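Tapirin (Caldicellulosiruptor kristjanssonii, PDB 6N2B) binds cellulose through a domain built on a beta-helix, and probably helps this extremely thermophilic bacterium to adhere to plant biomass. Local coordinates at residues 216-221 against 520-525; 269-274 against 293-298; 313-318 against 404-409. All blocks are in the same frame, centred on the assembly; numbering follows the deposited sequence.

Interaction 1: residues 216-221 against 520-525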
loop_
_atom_site.group_PDB
_atom_site.type_symbol
_atom_site.label_atom_id
_atom_site.label_comp_id
_atom_site.label_asym_id
_atom_site.label_seq_id
_atom_site.Cartn_x
_atom_site.Cartn_y
_atom_site.Cartn_z
ATOM N N LEU A 216 7.768 -3.170 6.317
ATOM C CA LEU A 216 7.037 -3.961 7.301
ATOM C C LEU A 216 6.579 -3.037 8.415
ATOM O O LEU A 216 7.298 -2.848 9.411
ATOM C CB LEU A 216 7.895 -5.095 7.848
ATOM C CG LEU A 216 8.587 -5.889 6.726
ATOM C CD1 LEU A 216 9.977 -6.399 7.123
ATOM C CD2 LEU A 216 7.707 -6.998 6.265
ATOM N N PRO A 217 5.385 -2.463 8.291
ATOM C CA PRO A 217 4.893 -1.540 9.316
ATOM C C PRO A 217 4.491 -2.276 10.580
ATOM O O PRO A 217 4.301 -3.498 10.607
ATOM C CB PRO A 217 3.673 -0.887 8.651
ATOM C CG PRO A 217 3.167 -1.903 7.730
ATOM C CD PRO A 217 4.401 -2.639 7.202
ATOM N N ASN A 218 4.371 -1.493 11.640
ATOM C CA ASN A 218 3.921 -1.989 12.919
ATOM C C ASN A 218 2.421 -2.256 12.898
ATOM O O ASN A 218 1.667 -1.717 12.079
ATOM C CB ASN A 218 4.230 -0.961 14.003
ATOM C CG ASN A 218 3.705 0.411 13.637
ATOM O OD1 ASN A 218 4.252 1.070 12.769
ATOM N ND2 ASN A 218 2.612 0.829 14.267
ATOM N N TYR A 219 1.991 -3.076 13.845
ATOM C CA TYR A 219 0.578 -3.185 14.184
ATOM C C TYR A 219 -0.026 -1.816 14.482
ATOM O O TYR A 219 0.556 -1.020 15.223
ATOM C CB TYR A 219 0.444 -4.092 15.402
ATOM C CG TYR A 219 -0.958 -4.308 15.890
ATOM C CD1 TYR A 219 -1.815 -5.169 15.217
ATOM C CD2 TYR A 219 -1.413 -3.681 17.048
ATOM C CE1 TYR A 219 -3.087 -5.389 15.671
ATOM C CE2 TYR A 219 -2.684 -3.894 17.511
ATOM C CZ TYR A 219 -3.527 -4.751 16.820
ATOM O OH TYR A 219 -4.815 -4.976 17.268
ATOM N N LYS A 220 -1.209 -1.557 13.919
ATOM C CA LYS A 220 -1.874 -0.256 14.022
ATOM C C LYS A 220 -1.085 0.819 13.282
ATOM O O LYS A 220 -0.351 1.609 13.884
ATOM C CB LYS A 220 -2.084 0.135 15.489
ATOM C CG LYS A 220 -3.521 0.084 15.925
ATOM C CD LYS A 220 -4.258 1.365 15.499
ATOM C CE LYS A 220 -5.712 1.400 15.996
ATOM N NZ LYS A 220 -6.699 0.875 14.999
ATOM N N PHE A 221 -1.207 0.842 11.965
ATOM C CA PHE A 221 -0.492 1.812 11.150
ATOM C C PHE A 221 -1.476 2.321 10.119
ATOM O O PHE A 221 -2.030 1.537 9.339
ATOM C CB PHE A 221 0.733 1.186 10.478
ATOM C CG PHE A 221 1.632 2.174 9.760
ATOM C CD1 PHE A 221 1.425 2.485 8.423
ATOM C CD2 PHE A 221 2.719 2.745 10.406
ATOM C CE1 PHE A 221 2.275 3.370 7.749
ATOM C CE2 PHE A 221 3.564 3.640 9.732
ATOM C CZ PHE A 221 3.335 3.947 8.404
ATOM N N ILE A 520 9.186 -0.640 10.984
ATOM C CA ILE A 520 8.775 0.322 11.999
ATOM C C ILE A 520 8.409 -0.471 13.236
ATOM O O ILE A 520 7.641 -1.436 13.153
ATOM C CB ILE A 520 7.585 1.177 11.531
ATOM C CG1 ILE A 520 7.670 1.414 10.041
ATOM C CG2 ILE A 520 7.528 2.523 12.272
ATOM C CD1 ILE A 520 6.551 2.219 9.525
ATOM N N ASN A 521 8.968 -0.088 14.373
ATOM C CA ASN A 521 8.644 -0.710 15.645
ATOM C C ASN A 521 8.251 0.374 16.625
ATOM O O ASN A 521 8.848 1.449 16.635
ATOM C CB ASN A 521 9.812 -1.499 16.198
ATOM C CG ASN A 521 10.179 -2.668 15.317
ATOM O OD1 ASN A 521 9.340 -3.526 15.025
ATOM N ND2 ASN A 521 11.442 -2.714 14.883
ATOM N N ILE A 522 7.240 0.095 17.443
ATOM C CA ILE A 522 6.773 1.068 18.415
ATOM C C ILE A 522 6.095 0.302 19.532
ATOM O O ILE A 522 5.477 -0.742 19.302
ATOM C CB ILE A 522 5.834 2.106 17.754
ATOM C CG1 ILE A 522 5.275 3.073 18.790
ATOM C CG2 ILE A 522 4.727 1.413 17.053
ATOM C CD1 ILE A 522 4.491 4.221 18.187
ATOM N N SER A 523 6.223 0.818 20.750
ATOM C CA SER A 523 5.742 0.162 21.958
ATOM C C SER A 523 4.541 0.920 22.503
ATOM O O SER A 523 4.672 2.078 22.912
ATOM C CB SER A 523 6.848 0.101 23.005
ATOM O OG SER A 523 8.094 -0.098 22.361
ATOM N N GLY A 524 3.381 0.266 22.510
ATOM C CA GLY A 524 2.210 0.815 23.162
ATOM C C GLY A 524 1.540 1.988 22.479
ATOM O O GLY A 524 0.965 2.834 23.169
ATOM N N ALA A 525 1.582 2.061 21.147
ATOM C CA ALA A 525 0.895 3.130 20.423
ATOM C C ALA A 525 0.862 2.805 18.935
ATOM O O ALA A 525 1.708 2.068 18.429
ATOM C CB ALA A 525 1.565 4.493 20.648
HETATM O O HOH W 1 7.745 -4.101 12.244
HETATM O O HOH W 2 0.917 -0.673 17.826
#

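Interaction 2: residues 269-274 against 293-298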
loop_
_atom_site.group_PDB
_atom_site.type_symbol
_atom_site.label_atom_id
_atom_site.label_comp_id
_atom_site.label_asym_id
_atom_site.label_seq_id
_atom_site.Cartn_x
_atom_site.Cartn_y
_atom_site.Cartn_z
ATOM N N ILE A 269 -4.054 3.589 -8.810
ATOM C CA ILE A 269 -3.490 2.301 -9.208
ATOM C C ILE A 269 -2.905 1.576 -8.003
ATOM O O ILE A 269 -2.099 2.139 -7.252
ATOM C CB ILE A 269 -2.422 2.470 -10.302
ATOM C CG1 ILE A 269 -3.086 2.872 -11.624
ATOM C CG2 ILE A 269 -1.605 1.187 -10.449
ATOM C CD1 ILE A 269 -2.349 3.948 -12.404
ATOM N N MET A 270 -3.301 0.318 -7.836
ATOM C CA MET A 270 -2.598 -0.638 -6.988
ATOM C C MET A 270 -1.889 -1.626 -7.906
ATOM O O MET A 270 -2.531 -2.483 -8.521
ATOM C CB MET A 270 -3.555 -1.350 -6.039
ATOM C CG MET A 270 -2.886 -2.271 -5.043
ATOM S SD MET A 270 -4.143 -2.973 -3.955
ATOM C CE MET A 270 -3.122 -3.469 -2.580
ATOM N N TYR A 271 -0.575 -1.487 -8.017
ATOM C CA TYR A 271 0.242 -2.356 -8.853
ATOM C C TYR A 271 0.899 -3.407 -7.967
ATOM O O TYR A 271 1.649 -3.070 -7.044
ATOM C CB TYR A 271 1.293 -1.546 -9.626
ATOM C CG TYR A 271 2.205 -2.370 -10.524
ATOM C CD1 TYR A 271 3.240 -3.133 -9.985
ATOM C CD2 TYR A 271 2.032 -2.388 -11.909
ATOM C CE1 TYR A 271 4.082 -3.892 -10.789
ATOM C CE2 TYR A 271 2.875 -3.141 -12.730
ATOM C CZ TYR A 271 3.900 -3.892 -12.157
ATOM O OH TYR A 271 4.746 -4.646 -12.931
ATOM N N ILE A 272 0.639 -4.668 -8.264
ATOM C CA ILE A 272 1.203 -5.779 -7.514
ATOM C C ILE A 272 2.050 -6.595 -8.479
ATOM O O ILE A 272 1.516 -7.367 -9.290
ATOM C CB ILE A 272 0.117 -6.636 -6.864
ATOM C CG1 ILE A 272 -0.786 -5.750 -5.996
ATOM C CG2 ILE A 272 0.741 -7.779 -6.080
ATOM C CD1 ILE A 272 -0.069 -5.024 -4.871
ATOM N N GLN A 273 3.373 -6.443 -8.380
ATOM C CA GLN A 273 4.296 -7.078 -9.322
ATOM C C GLN A 273 4.071 -8.585 -9.443
ATOM O O GLN A 273 4.040 -9.126 -10.555
ATOM C CB GLN A 273 5.737 -6.796 -8.896
ATOM C CG GLN A 273 6.780 -7.658 -9.580
ATOM C CD GLN A 273 7.031 -7.206 -10.996
ATOM O OE1 GLN A 273 6.828 -6.039 -11.333
ATOM N NE2 GLN A 273 7.469 -8.128 -11.837
ATOM N N ASN A 274 3.926 -9.289 -8.316
ATOM C CA ASN A 274 3.737 -10.737 -8.362
ATOM C C ASN A 274 2.451 -11.188 -7.677
ATOM O O ASN A 274 1.522 -11.623 -8.368
ATOM C CB ASN A 274 4.949 -11.452 -7.772
ATOM C CG ASN A 274 4.784 -12.958 -7.776
ATOM O OD1 ASN A 274 4.657 -13.577 -8.840
ATOM N ND2 ASN A 274 4.764 -13.558 -6.584
ATOM N N LYS A 293 -8.228 0.696 -9.566
ATOM C CA LYS A 293 -7.635 -0.278 -10.475
ATOM C C LYS A 293 -6.627 -1.129 -9.711
ATOM O O LYS A 293 -5.819 -0.604 -8.940
ATOM C CB LYS A 293 -6.975 0.421 -11.667
ATOM C CG LYS A 293 -7.733 1.647 -12.157
ATOM C CD LYS A 293 -7.081 2.277 -13.375
ATOM C CE LYS A 293 -7.718 3.625 -13.713
ATOM N NZ LYS A 293 -7.434 4.047 -15.119
ATOM N N ILE A 294 -6.704 -2.440 -9.901
ATOM C CA ILE A 294 -5.780 -3.393 -9.307
ATOM C C ILE A 294 -5.122 -4.181 -10.426
ATOM O O ILE A 294 -5.801 -4.619 -11.364
ATOM C CB ILE A 294 -6.493 -4.364 -8.346
ATOM C CG1 ILE A 294 -7.181 -3.611 -7.212
ATOM C CG2 ILE A 294 -5.510 -5.424 -7.830
ATOM C CD1 ILE A 294 -7.867 -4.531 -6.217
ATOM N N TYR A 295 -3.809 -4.373 -10.327
ATOM C CA TYR A 295 -3.112 -5.319 -11.189
ATOM C C TYR A 295 -2.271 -6.243 -10.324
ATOM O O TYR A 295 -1.599 -5.789 -9.394
ATOM C CB TYR A 295 -2.214 -4.615 -12.234
ATOM C CG TYR A 295 -1.201 -5.547 -12.894
ATOM C CD1 TYR A 295 -1.548 -6.316 -14.007
ATOM C CD2 TYR A 295 0.096 -5.672 -12.397
ATOM C CE1 TYR A 295 -0.632 -7.185 -14.609
ATOM C CE2 TYR A 295 1.010 -6.535 -12.990
ATOM C CZ TYR A 295 0.638 -7.286 -14.097
ATOM O OH TYR A 295 1.541 -8.144 -14.684
ATOM N N THR A 296 -2.318 -7.539 -10.618
ATOM C CA THR A 296 -1.340 -8.482 -10.086
ATOM C C THR A 296 -0.679 -9.253 -11.221
ATOM O O THR A 296 -1.255 -9.436 -12.300
ATOM C CB THR A 296 -1.942 -9.498 -9.107
ATOM O OG1 THR A 296 -2.425 -10.632 -9.839
ATOM C CG2 THR A 296 -3.070 -8.893 -8.312
ATOM N N GLY A 297 0.544 -9.709 -10.959
ATOM C CA GLY A 297 1.251 -10.601 -11.858
ATOM C C GLY A 297 0.865 -12.046 -11.630
ATOM O O GLY A 297 -0.231 -12.353 -11.145
ATOM N N LEU A 298 1.806 -12.947 -11.935
ATOM C CA LEU A 298 1.535 -14.386 -11.969
ATOM C C LEU A 298 1.136 -14.971 -10.618
ATOM O O LEU A 298 0.476 -16.019 -10.584
ATOM C CB LEU A 298 2.760 -15.129 -12.505
ATOM C CG LEU A 298 3.138 -14.759 -13.944
ATOM C CD1 LEU A 298 4.511 -15.259 -14.300
ATOM C CD2 LEU A 298 2.108 -15.277 -14.952
HETATM O O HOH W 3 4.318 -8.878 -13.523
#

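Interaction 3: residues 313-318 against 404-409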
loop_
_atom_site.group_PDB
_atom_site.type_symbol
_atom_site.label_atom_id
_atom_site.label_comp_id
_atom_site.label_asym_id
_atom_site.label_seq_id
_atom_site.Cartn_x
_atom_site.Cartn_y
_atom_site.Cartn_z
ATOM N N GLU A 313 -11.690 -1.934 -11.512
ATOM C CA GLU A 313 -11.005 -2.679 -12.557
ATOM C C GLU A 313 -10.049 -3.621 -11.860
ATOM O O GLU A 313 -9.450 -3.250 -10.846
ATOM C CB GLU A 313 -10.239 -1.768 -13.514
ATOM C CG GLU A 313 -10.911 -0.434 -13.744
ATOM C CD GLU A 313 -10.238 0.421 -14.822
ATOM O OE1 GLU A 313 -9.259 -0.047 -15.459
ATOM O OE2 GLU A 313 -10.700 1.572 -15.030
ATOM N N ILE A 314 -9.929 -4.846 -12.381
ATOM C CA ILE A 314 -8.993 -5.838 -11.850
ATOM C C ILE A 314 -8.364 -6.562 -13.030
ATOM O O ILE A 314 -9.073 -7.076 -13.897
ATOM C CB ILE A 314 -9.673 -6.830 -10.873
ATOM C CG1 ILE A 314 -8.801 -8.063 -10.611
ATOM C CG2 ILE A 314 -11.020 -7.275 -11.382
ATOM C CD1 ILE A 314 -7.538 -7.777 -9.833
ATOM N N TYR A 315 -7.040 -6.578 -13.084
ATOM C CA TYR A 315 -6.310 -7.289 -14.122
ATOM C C TYR A 315 -5.304 -8.205 -13.457
ATOM O O TYR A 315 -4.589 -7.778 -12.546
ATOM C CB TYR A 315 -5.591 -6.326 -15.065
ATOM C CG TYR A 315 -6.469 -5.211 -15.574
ATOM C CD1 TYR A 315 -7.332 -5.418 -16.634
ATOM C CD2 TYR A 315 -6.439 -3.951 -14.990
ATOM C CE1 TYR A 315 -8.147 -4.389 -17.111
ATOM C CE2 TYR A 315 -7.236 -2.921 -15.463
ATOM C CZ TYR A 315 -8.096 -3.149 -16.519
ATOM O OH TYR A 315 -8.907 -2.148 -16.990
ATOM N N SER A 316 -5.241 -9.456 -13.900
ATOM C CA SER A 316 -4.360 -10.388 -13.215
ATOM C C SER A 316 -3.835 -11.449 -14.165
ATOM O O SER A 316 -4.610 -12.143 -14.830
ATOM C CB SER A 316 -5.067 -11.056 -12.044
ATOM O OG SER A 316 -4.144 -11.863 -11.343
ATOM N N ASP A 317 -2.513 -11.571 -14.209
ATOM C CA ASP A 317 -1.836 -12.619 -14.957
ATOM C C ASP A 317 -1.872 -13.964 -14.234
ATOM O O ASP A 317 -1.249 -14.924 -14.707
ATOM C CB ASP A 317 -0.390 -12.198 -15.239
ATOM C CG ASP A 317 -0.296 -11.060 -16.253
ATOM O OD1 ASP A 317 -1.318 -10.758 -16.906
ATOM O OD2 ASP A 317 0.794 -10.465 -16.411
ATOM N N GLY A 318 -2.598 -14.040 -13.110
ATOM C CA GLY A 318 -2.697 -15.227 -12.279
ATOM C C GLY A 318 -4.107 -15.467 -11.765
ATOM O O GLY A 318 -5.078 -15.003 -12.365
ATOM N N SER A 404 -7.681 -5.653 -24.332
ATOM C CA SER A 404 -6.289 -5.499 -23.958
ATOM C C SER A 404 -6.186 -4.852 -22.586
ATOM O O SER A 404 -7.045 -4.061 -22.187
ATOM C CB SER A 404 -5.547 -4.664 -25.001
ATOM O OG SER A 404 -5.460 -5.362 -26.238
ATOM N N TYR A 405 -5.141 -5.226 -21.849
ATOM C CA TYR A 405 -4.758 -4.518 -20.632
ATOM C C TYR A 405 -4.618 -3.032 -20.935
ATOM O O TYR A 405 -4.170 -2.660 -22.025
ATOM C CB TYR A 405 -3.430 -5.035 -20.075
ATOM C CG TYR A 405 -3.518 -6.288 -19.235
ATOM C CD1 TYR A 405 -4.740 -6.908 -18.971
ATOM C CD2 TYR A 405 -2.369 -6.855 -18.705
ATOM C CE1 TYR A 405 -4.795 -8.065 -18.198
ATOM C CE2 TYR A 405 -2.414 -7.996 -17.949
ATOM C CZ TYR A 405 -3.614 -8.601 -17.689
ATOM O OH TYR A 405 -3.620 -9.737 -16.913
ATOM N N PRO A 406 -4.976 -2.158 -20.007
ATOM C CA PRO A 406 -4.727 -0.731 -20.198
ATOM C C PRO A 406 -3.243 -0.420 -20.051
ATOM O O PRO A 406 -2.468 -1.235 -19.526
ATOM C CB PRO A 406 -5.569 -0.085 -19.088
ATOM C CG PRO A 406 -5.611 -1.122 -18.021
ATOM C CD PRO A 406 -5.583 -2.457 -18.700
ATOM N N PRO A 407 -2.790 0.739 -20.533
ATOM C CA PRO A 407 -1.338 0.958 -20.654
ATOM C C PRO A 407 -0.601 1.217 -19.351
ATOM O O PRO A 407 0.633 1.086 -19.334
ATOM C CB PRO A 407 -1.244 2.178 -21.579
ATOM C CG PRO A 407 -2.587 2.851 -21.462
ATOM C CD PRO A 407 -3.568 1.740 -21.289
ATOM N N PHE A 408 -1.295 1.567 -18.260
ATOM C CA PHE A 408 -0.574 1.867 -17.020
ATOM C C PHE A 408 0.210 0.665 -16.524
ATOM O O PHE A 408 1.229 0.825 -15.843
ATOM C CB PHE A 408 -1.530 2.370 -15.921
ATOM C CG PHE A 408 -2.301 1.280 -15.209
ATOM C CD1 PHE A 408 -1.764 0.624 -14.123
ATOM C CD2 PHE A 408 -3.583 0.949 -15.605
ATOM C CE1 PHE A 408 -2.471 -0.373 -13.467
ATOM C CE2 PHE A 408 -4.296 -0.037 -14.944
ATOM C CZ PHE A 408 -3.735 -0.702 -13.871
ATOM N N ILE A 409 -0.254 -0.542 -16.846
ATOM C CA ILE A 409 0.420 -1.741 -16.372
ATOM C C ILE A 409 1.845 -1.786 -16.904
ATOM O O ILE A 409 2.808 -1.935 -16.143
ATOM C CB ILE A 409 -0.381 -2.993 -16.762
ATOM C CG1 ILE A 409 -1.705 -3.003 -16.004
ATOM C CG2 ILE A 409 0.436 -4.267 -16.474
ATOM C CD1 ILE A 409 -2.734 -3.900 -16.601
#

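Interaction 1: residues 216-221 against 520-525
Asn218 and Phe221 meet Ile520 and Ile522 where a loop of the beta-helix, between strands 207-211 and 221-224, packs against the short strand 520-522 from nearly 300 residues later. The tight part centres on Ile520. Its CD1 methyl comes within 3.3 Å of Phe221 CE2, the two side chains crossing at about a right angle; the phenylalanine CG is anti to the backbone N (chi1 -172°), and the ring beyond it meets the methyl obliquely. Pro217 CB lies over one face of this ring, toward its rim, and Ile527 and Leu529 of strand 526-531 also touch it, so bulky apolar residues suit this buried end. Here too the backbones are joined by one weak bond, from Ile520 N to Leu216 O at 3.3 Å, and a water bridges Leu216 O and Ile520 O, 2.8 Å from the latter. Asn218 fills the middle. Its CG sits between the backbone N and the carbonyl carbon (chi1 52°), and the two ends of its amide divide the work: OD1 rests 3.6 Å from Ile520 CB, while ND2 passes 3.5 Å from Ile522 CG2 and donates to Tyr219 O at 2.9 Å. The amide thus turns back on its own loop, meeting Tyr219 O from above the carbonyl plane; asparagine suits the place because its amide can pack on methyls and still donate. An alanine here would probably leave Tyr219 O without its amide donor and open a gap beside the CG2 methyl of Ile522.

The outer side, toward Tyr219 and Ala525, is looser. Direct contacts thin out, and a second water spans the opening, donating to Tyr219 O at 2.7 Å and to Ala525 O at 2.9 Å.

Interaction 2: residues 269-274 against 293-298
Strands 269-272 and 293-296 form a parallel, in-register pair in the beta-helix, with Ile269, Met270, Tyr271 and Ile272 beside Lys293, Ile294, Tyr295 and Thr296. Their axes approach to 4.7 Å and differ by just 7°. Backbone bonds alternate between the strands: Met270 N donates to Lys293 O at 2.9 Å, Tyr295 N to Met270 O, Ile272 N to Tyr295 O at 2.7 Å and, weakly, Gly297 N to Ile272 O.

The two tyrosines are aligned at successive levels. Tyr271 and Tyr295 lie side by side and point the same way, an oblique pair with planes 35° apart; CD2 of Tyr295 sits 3.7 Å above the plane of the Tyr271 ring, toward its rim. Both CG atoms are anti to the backbone N, which starts the two rings off in the same direction. Tyrosine suits this face because its hydroxyl can reach polar groups beyond the packed rings: Tyr271 OH donates to Gln273 OE1 at 3.0 Å, and Tyr295 OH bonds to Asp317 and Lys413. Met270 CB approaches Ile294 CG1 at 4.4 Å on the other face, shared with Ile272 and Thr296, mostly apolar and buried. Gly297 follows the strand, close to Gln273 O, where a side chain would probably be hard to fit.

Strand 240-250 pairs with 269-272 on one side and strand 314-316 with 293-296 on the other, while helix 408-413 covers the tyrosine face through Phe408, Ile409 and Ile412.

Interaction 3: residues 313-318 against 404-409
The Tyr315 ring carries Pro406 over one face and Glu313 OE1 at its edge, in plane, where Tyr315 OH donates to it at 2.6 Å. Pro406 CD stands 3.6 Å from the centroid of this ring, a CH-pi contact, and the two side chains reach toward each other tip to tip; proline suits the place because its CD, next to the backbone nitrogen, offers polarised C-H groups to the ring face. The Tyr405 ring in turn takes Tyr315 CB over a face, 4.1 Å from its centroid, with Asp317 OD1 at its edge. The two tyrosines slide past each other in opposite directions, their planes at 63°. Phe408 offers its edge to Tyr315 CE2 at 4.2 Å, and Ile409 CD1 packs 4.0 Å from Tyr315 CD2.

At the far end of its ring Tyr405 OH donates to Asp317 OD1 at 2.5 Å, on the anti side of the carboxylate, though 30° out of its plane. A carboxylate can serve two donors, and its other oxygen has a second tyrosine partner, Tyr295.

Residues 404-407 thus lead into helix 408-413 across the outside of the beta-helix, over strand 314-316 and its neighbour 293-296, while Tyr315 also touches Ile333 and Ile335 of strand 333-336.

Overall arrangement
Interactions 2 and 3 adjoin, their centres 8 Å apart, since strands 293-296 and 314-316 are neighbours in the same parallel array; Thr296 OG1 meets Ser316 OG at 2.6 Å, a probable hydrogen bond, and Ile269 CG2 packs against Phe408 CE1. Along the chain they come in series, and both are nested inside the long loop closed by interaction 1, which lies on the opposite side of the chain's centre. The centres of interactions 1 and 2 are about 26 Å apart. The centres of interactions 1 and 3 are about 33 Å apart. Interaction 2 thus joins successive strands of the beta-helix, interaction 3 lays a later segment along its outside, and interaction 1 joins its early part to the late strand 520-522.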